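Local coordinates for 3-oxoacyl-(acyl-carrier protein) synthase II (Thermus thermophilus, PDB 1J3N), which probably catalyses the decarboxylative condensation of an acyl chain with malonyl-acyl carrier protein to give a 3-oxoacyl-acyl carrier protein in fatty acid elongation, at residues A[5-10]-A[247-252]; A[234-239]-A[347-352]. All coordinates share one frame; numbering follows the deposited sequence.

Contact 1 of 2, residues A[5-10]-A[247-252]; sequences VVTGLG and RGARIY
Tyr252 meets Leu9 through its ring and Val6 through its backbone, where Tyr252 N donates to Val6 O at 3.0 Å. Followed outward, Tyr252 CB lies 3.6 Å from the same Val6 O. With CG anti to the carbonyl carbon (chi1 -72°), the ring turns one face to the tip of Leu9: CG lies near Leu9 CD1 and CD2 near Leu9 CG, CE2 comes 3.6 Å from Leu9 CG, and Leu9 CD1 sits 3.6 Å from the ring centroid, almost on the normal, a CH-pi contact. The opposite face carries Arg250 CD, and the Arg250 guanidinium covers CZ. At the tip, OH bonds to Asp85 on helix 70-86, so a tyrosine suits a place that is greasy on its face and polar at its end. Val5 and Ile251, both beta-branched, pack CB to CG2 at 3.7 Å. One water within hydrogen-bonding distance of Thr7 O and Arg250 O links the two backbones. Thr7 OG1 lies at the edge of the Arg247 guanidinium, and both residues bind Glu239. The loop entering strand 253-262 is thus joined to strand 4-13 by a backbone hydrogen bond, a water and apolar side chains, while the buried Glu239 carboxylate is probably stabilised by the Thr7 hydroxyl and Arg247 guanidinium.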
loop_
_atom_site.group_PDB
_atom_site.type_symbol
_atom_site.label_atom_id
_atom_site.label_comp_id
_atom_site.label_asym_id
_atom_site.label_seq_id
_atom_site.Cartn_x
_atom_site.Cartn_y
_atom_site.Cartn_z
ATOM N N VAL A 5 -21.553 5.699 3.482
ATOM C CA VAL A 5 -22.379 4.844 2.651
ATOM C C VAL A 5 -21.825 4.663 1.241
ATOM O O VAL A 5 -21.104 5.516 0.719
ATOM C CB VAL A 5 -23.817 5.394 2.547
ATOM C CG1 VAL A 5 -24.478 5.391 3.916
ATOM C CG2 VAL A 5 -23.796 6.796 1.956
ATOM N N VAL A 6 -22.181 3.533 0.642
ATOM C CA VAL A 6 -21.771 3.158 -0.713
ATOM C C VAL A 6 -22.830 3.694 -1.680
ATOM O O VAL A 6 -23.996 3.322 -1.584
ATOM C CB VAL A 6 -21.695 1.610 -0.844
ATOM C CG1 VAL A 6 -21.283 1.208 -2.257
ATOM C CG2 VAL A 6 -20.721 1.051 0.180
ATOM N N THR A 7 -22.420 4.555 -2.609
ATOM C CA THR A 7 -23.349 5.149 -3.561
ATOM C C THR A 7 -22.997 4.887 -5.020
ATOM O O THR A 7 -23.701 5.342 -5.925
ATOM C CB THR A 7 -23.419 6.672 -3.365
ATOM O OG1 THR A 7 -22.129 7.244 -3.628
ATOM C CG2 THR A 7 -23.841 7.007 -1.934
ATOM N N GLY A 8 -21.902 4.175 -5.250
ATOM C CA GLY A 8 -21.495 3.879 -6.610
ATOM C C GLY A 8 -20.756 2.562 -6.699
ATOM O O GLY A 8 -19.898 2.275 -5.872
ATOM N N LEU A 9 -21.094 1.754 -7.699
ATOM C CA LEU A 9 -20.441 0.474 -7.884
ATOM C C LEU A 9 -19.878 0.388 -9.298
ATOM O O LEU A 9 -20.622 0.415 -10.280
ATOM C CB LEU A 9 -21.436 -0.670 -7.643
ATOM C CG LEU A 9 -22.133 -0.688 -6.274
ATOM C CD1 LEU A 9 -23.262 -1.701 -6.286
ATOM C CD2 LEU A 9 -21.130 -1.014 -5.169
ATOM N N GLY A 10 -18.555 0.322 -9.386
ATOM C CA GLY A 10 -17.885 0.206 -10.669
ATOM C C GLY A 10 -17.258 -1.170 -10.699
ATOM O O GLY A 10 -16.239 -1.408 -10.055
ATOM N N ARG A 247 -27.590 15.359 -1.722
ATOM C CA ARG A 247 -27.637 15.374 -3.182
ATOM C C ARG A 247 -28.672 14.377 -3.699
ATOM O O ARG A 247 -28.806 14.180 -4.906
ATOM C CB ARG A 247 -26.250 15.065 -3.777
ATOM C CG ARG A 247 -25.792 13.608 -3.720
ATOM C CD ARG A 247 -24.421 13.441 -4.407
ATOM N NE ARG A 247 -23.910 12.065 -4.382
ATOM C CZ ARG A 247 -24.113 11.157 -5.338
ATOM N NH1 ARG A 247 -24.820 11.458 -6.422
ATOM N NH2 ARG A 247 -23.605 9.937 -5.213
ATOM N N GLY A 248 -29.392 13.746 -2.769
ATOM C CA GLY A 248 -30.421 12.784 -3.123
ATOM C C GLY A 248 -29.931 11.480 -3.732
ATOM O O GLY A 248 -30.643 10.855 -4.526
ATOM N N ALA A 249 -28.734 11.053 -3.332
ATOM C CA ALA A 249 -28.111 9.838 -3.848
ATOM C C ALA A 249 -28.807 8.517 -3.541
ATOM O O ALA A 249 -29.465 8.354 -2.518
ATOM C CB ALA A 249 -26.676 9.763 -3.357
ATOM N N ARG A 250 -28.651 7.564 -4.449
ATOM C CA ARG A 250 -29.219 6.243 -4.244
ATOM C C ARG A 250 -28.172 5.556 -3.381
ATOM O O ARG A 250 -27.000 5.486 -3.757
ATOM C CB ARG A 250 -29.379 5.506 -5.577
ATOM C CG ARG A 250 -29.955 4.097 -5.439
ATOM C CD ARG A 250 -28.896 3.008 -5.577
ATOM N NE ARG A 250 -28.486 2.843 -6.969
ATOM C CZ ARG A 250 -27.553 3.571 -7.575
ATOM N NH1 ARG A 250 -26.906 4.521 -6.911
ATOM N NH2 ARG A 250 -27.281 3.362 -8.858
ATOM N N ILE A 251 -28.583 5.078 -2.215
ATOM C CA ILE A 251 -27.659 4.413 -1.305
ATOM C C ILE A 251 -27.858 2.901 -1.354
ATOM O O ILE A 251 -28.962 2.398 -1.135
ATOM C CB ILE A 251 -27.857 4.944 0.128
ATOM C CG1 ILE A 251 -27.482 6.426 0.167
ATOM C CG2 ILE A 251 -27.037 4.140 1.117
ATOM C CD1 ILE A 251 -27.834 7.112 1.463
ATOM N N TYR A 252 -26.781 2.183 -1.654
ATOM C CA TYR A 252 -26.828 0.732 -1.754
ATOM C C TYR A 252 -26.789 0.063 -0.390
ATOM O O TYR A 252 -27.439 -0.964 -0.169
ATOM C CB TYR A 252 -25.655 0.234 -2.586
ATOM C CG TYR A 252 -25.775 0.525 -4.057
ATOM C CD1 TYR A 252 -26.734 -0.126 -4.838
ATOM C CD2 TYR A 252 -24.893 1.399 -4.686
ATOM C CE1 TYR A 252 -26.801 0.081 -6.212
ATOM C CE2 TYR A 252 -24.953 1.615 -6.056
ATOM C CZ TYR A 252 -25.904 0.949 -6.813
ATOM O OH TYR A 252 -25.934 1.126 -8.178
HETATM O O HOH W 1 -25.787 7.362 -5.689
#

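Contact 2 of 2, residues A[234-239]-A[347-352]; sequences GVLVLE and EAIATV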
loop_
_atom_site.group_PDB
_atom_site.type_symbol
_atom_site.label_atom_id
_atom_site.label_comp_id
_atom_site.label_asym_id
_atom_site.label_seq_id
_atom_site.Cartn_x
_atom_site.Cartn_y
_atom_site.Cartn_z
ATOM N N GLY A 234 -12.454 -3.408 -9.013
ATOM C CA GLY A 234 -13.663 -3.026 -8.325
ATOM C C GLY A 234 -13.388 -1.688 -7.681
ATOM O O GLY A 234 -12.459 -1.570 -6.877
ATOM N N VAL A 235 -14.171 -0.681 -8.058
ATOM C CA VAL A 235 -14.033 0.655 -7.494
ATOM C C VAL A 235 -15.404 1.081 -6.990
ATOM O O VAL A 235 -16.391 1.082 -7.739
ATOM C CB VAL A 235 -13.517 1.675 -8.543
ATOM C CG1 VAL A 235 -13.484 3.072 -7.937
ATOM C CG2 VAL A 235 -12.119 1.287 -8.994
ATOM N N LEU A 236 -15.476 1.407 -5.707
ATOM C CA LEU A 236 -16.738 1.819 -5.128
ATOM C C LEU A 236 -16.660 3.276 -4.721
ATOM O O LEU A 236 -15.591 3.782 -4.399
ATOM C CB LEU A 236 -17.078 0.960 -3.898
ATOM C CG LEU A 236 -17.271 -0.556 -4.105
ATOM C CD1 LEU A 236 -15.926 -1.250 -4.358
ATOM C CD2 LEU A 236 -17.920 -1.144 -2.866
ATOM N N VAL A 237 -17.797 3.955 -4.767
ATOM C CA VAL A 237 -17.863 5.348 -4.352
ATOM C C VAL A 237 -18.281 5.338 -2.879
ATOM O O VAL A 237 -19.393 4.938 -2.563
ATOM C CB VAL A 237 -18.924 6.141 -5.165
ATOM C CG1 VAL A 237 -19.054 7.556 -4.613
ATOM C CG2 VAL A 237 -18.533 6.190 -6.638
ATOM N N LEU A 238 -17.386 5.738 -1.979
ATOM C CA LEU A 238 -17.732 5.792 -0.559
ATOM C C LEU A 238 -18.052 7.259 -0.319
ATOM O O LEU A 238 -17.396 8.138 -0.872
ATOM C CB LEU A 238 -16.572 5.339 0.323
ATOM C CG LEU A 238 -16.106 3.890 0.166
ATOM C CD1 LEU A 238 -15.258 3.526 1.385
ATOM C CD2 LEU A 238 -17.297 2.943 0.052
ATOM N N GLU A 239 -19.058 7.522 0.503
ATOM C CA GLU A 239 -19.505 8.889 0.715
ATOM C C GLU A 239 -20.068 9.099 2.110
ATOM O O GLU A 239 -20.730 8.217 2.670
ATOM C CB GLU A 239 -20.595 9.179 -0.321
ATOM C CG GLU A 239 -20.744 10.604 -0.806
ATOM C CD GLU A 239 -21.862 10.726 -1.846
ATOM O OE1 GLU A 239 -22.054 9.777 -2.638
ATOM O OE2 GLU A 239 -22.546 11.766 -1.880
ATOM N N GLU A 347 -15.736 -8.303 -4.563
ATOM C CA GLU A 347 -16.538 -9.117 -3.648
ATOM C C GLU A 347 -17.332 -8.218 -2.714
ATOM O O GLU A 347 -18.394 -8.599 -2.222
ATOM C CB GLU A 347 -15.637 -10.053 -2.840
ATOM C CG GLU A 347 -15.331 -11.352 -3.559
ATOM C CD GLU A 347 -14.006 -11.963 -3.144
ATOM O OE1 GLU A 347 -13.677 -11.929 -1.937
ATOM O OE2 GLU A 347 -13.296 -12.488 -4.028
ATOM N N ALA A 348 -16.808 -7.021 -2.460
ATOM C CA ALA A 348 -17.510 -6.070 -1.616
ATOM C C ALA A 348 -18.706 -5.587 -2.432
ATOM O O ALA A 348 -19.778 -5.311 -1.888
ATOM C CB ALA A 348 -16.594 -4.890 -1.251
ATOM N N ILE A 349 -18.516 -5.475 -3.744
ATOM C CA ILE A 349 -19.596 -5.053 -4.619
ATOM C C ILE A 349 -20.721 -6.091 -4.585
ATOM O O ILE A 349 -21.899 -5.748 -4.432
ATOM C CB ILE A 349 -19.085 -4.844 -6.063
ATOM C CG1 ILE A 349 -18.119 -3.640 -6.083
ATOM C CG2 ILE A 349 -20.270 -4.615 -7.008
ATOM C CD1 ILE A 349 -17.614 -3.244 -7.453
ATOM N N ALA A 350 -20.349 -7.362 -4.709
ATOM C CA ALA A 350 -21.313 -8.452 -4.681
ATOM C C ALA A 350 -22.038 -8.467 -3.334
ATOM O O ALA A 350 -23.252 -8.684 -3.272
ATOM C CB ALA A 350 -20.598 -9.791 -4.912
ATOM N N THR A 351 -21.293 -8.222 -2.259
ATOM C CA THR A 351 -21.865 -8.220 -0.914
ATOM C C THR A 351 -22.844 -7.066 -0.727
ATOM O O THR A 351 -23.883 -7.220 -0.087
ATOM C CB THR A 351 -20.755 -8.137 0.160
ATOM O OG1 THR A 351 -19.841 -9.230 -0.021
ATOM C CG2 THR A 351 -21.356 -8.218 1.555
ATOM N N VAL A 352 -22.515 -5.907 -1.285
ATOM C CA VAL A 352 -23.398 -4.751 -1.194
ATOM C C VAL A 352 -24.647 -4.995 -2.043
ATOM O O VAL A 352 -25.742 -4.591 -1.663
ATOM C CB VAL A 352 -22.686 -3.459 -1.681
ATOM C CG1 VAL A 352 -23.692 -2.345 -1.902
ATOM C CG2 VAL A 352 -21.660 -3.030 -0.657
#
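Strand 234-239 and helix 347-352 pass with their axes 8.7 Å apart and their directions 51° from parallel. Leu236 and Ile349 carry most of the contact. Leu236 CD1 lies 3.7 Å from Ile349 CG1, and Leu236 CG is only slightly farther from that same methylene, so the leucine fork rests on the middle of the isoleucine chain. The other branch, CD2, faces the methyl of Ala348 at 4.3 Å, a small residue that leaves room for the leucine. Ile349 CG1 is anti to the carbonyl carbon and the chain continues extended (chi2 -176°), carrying CD1 to Gly234 CA at 4.1 Å; a side chain at that glycine would point into this methyl. This is a helix packed on a beta-sheet, as in the layered alpha-beta fold of the thiolase superfamily, with helix 343-357 on one face and helix 70-86 meeting Val235 and Val237 on the other. An alanine in place of Leu236 would probably open a gap beside Ile349 and Ala348 and leave the isoleucine chain freer to turn. Within the helix, Glu347 O accepts from both Thr351 N and Thr351 OG1, the latter at 2.7 Å, from opposite faces of its plane.

Overall arrangement
The two contacts have centres about 10 Å apart and share one mixed sheet, in which strands 4-13 and 232-240 are antiparallel neighbours. Along the chain their segments alternate: 5-10, 234-239, 247-252, then 347-352. Contact 1 lies toward the periphery, its centre about 19 Å from the centre of the chain, and contact 2 deeper, at about 9 Å. They touch directly: Val5 N and Glu239 O probably form a backbone hydrogen bond between the strands, while Val352 packs on Tyr252 and Ile349 on the Gly10 carbonyl. Helix 343-357, from the C-terminal part of the synthase sequence, therefore covers two strands from its N-terminal part, so residues from both parts meet in one core.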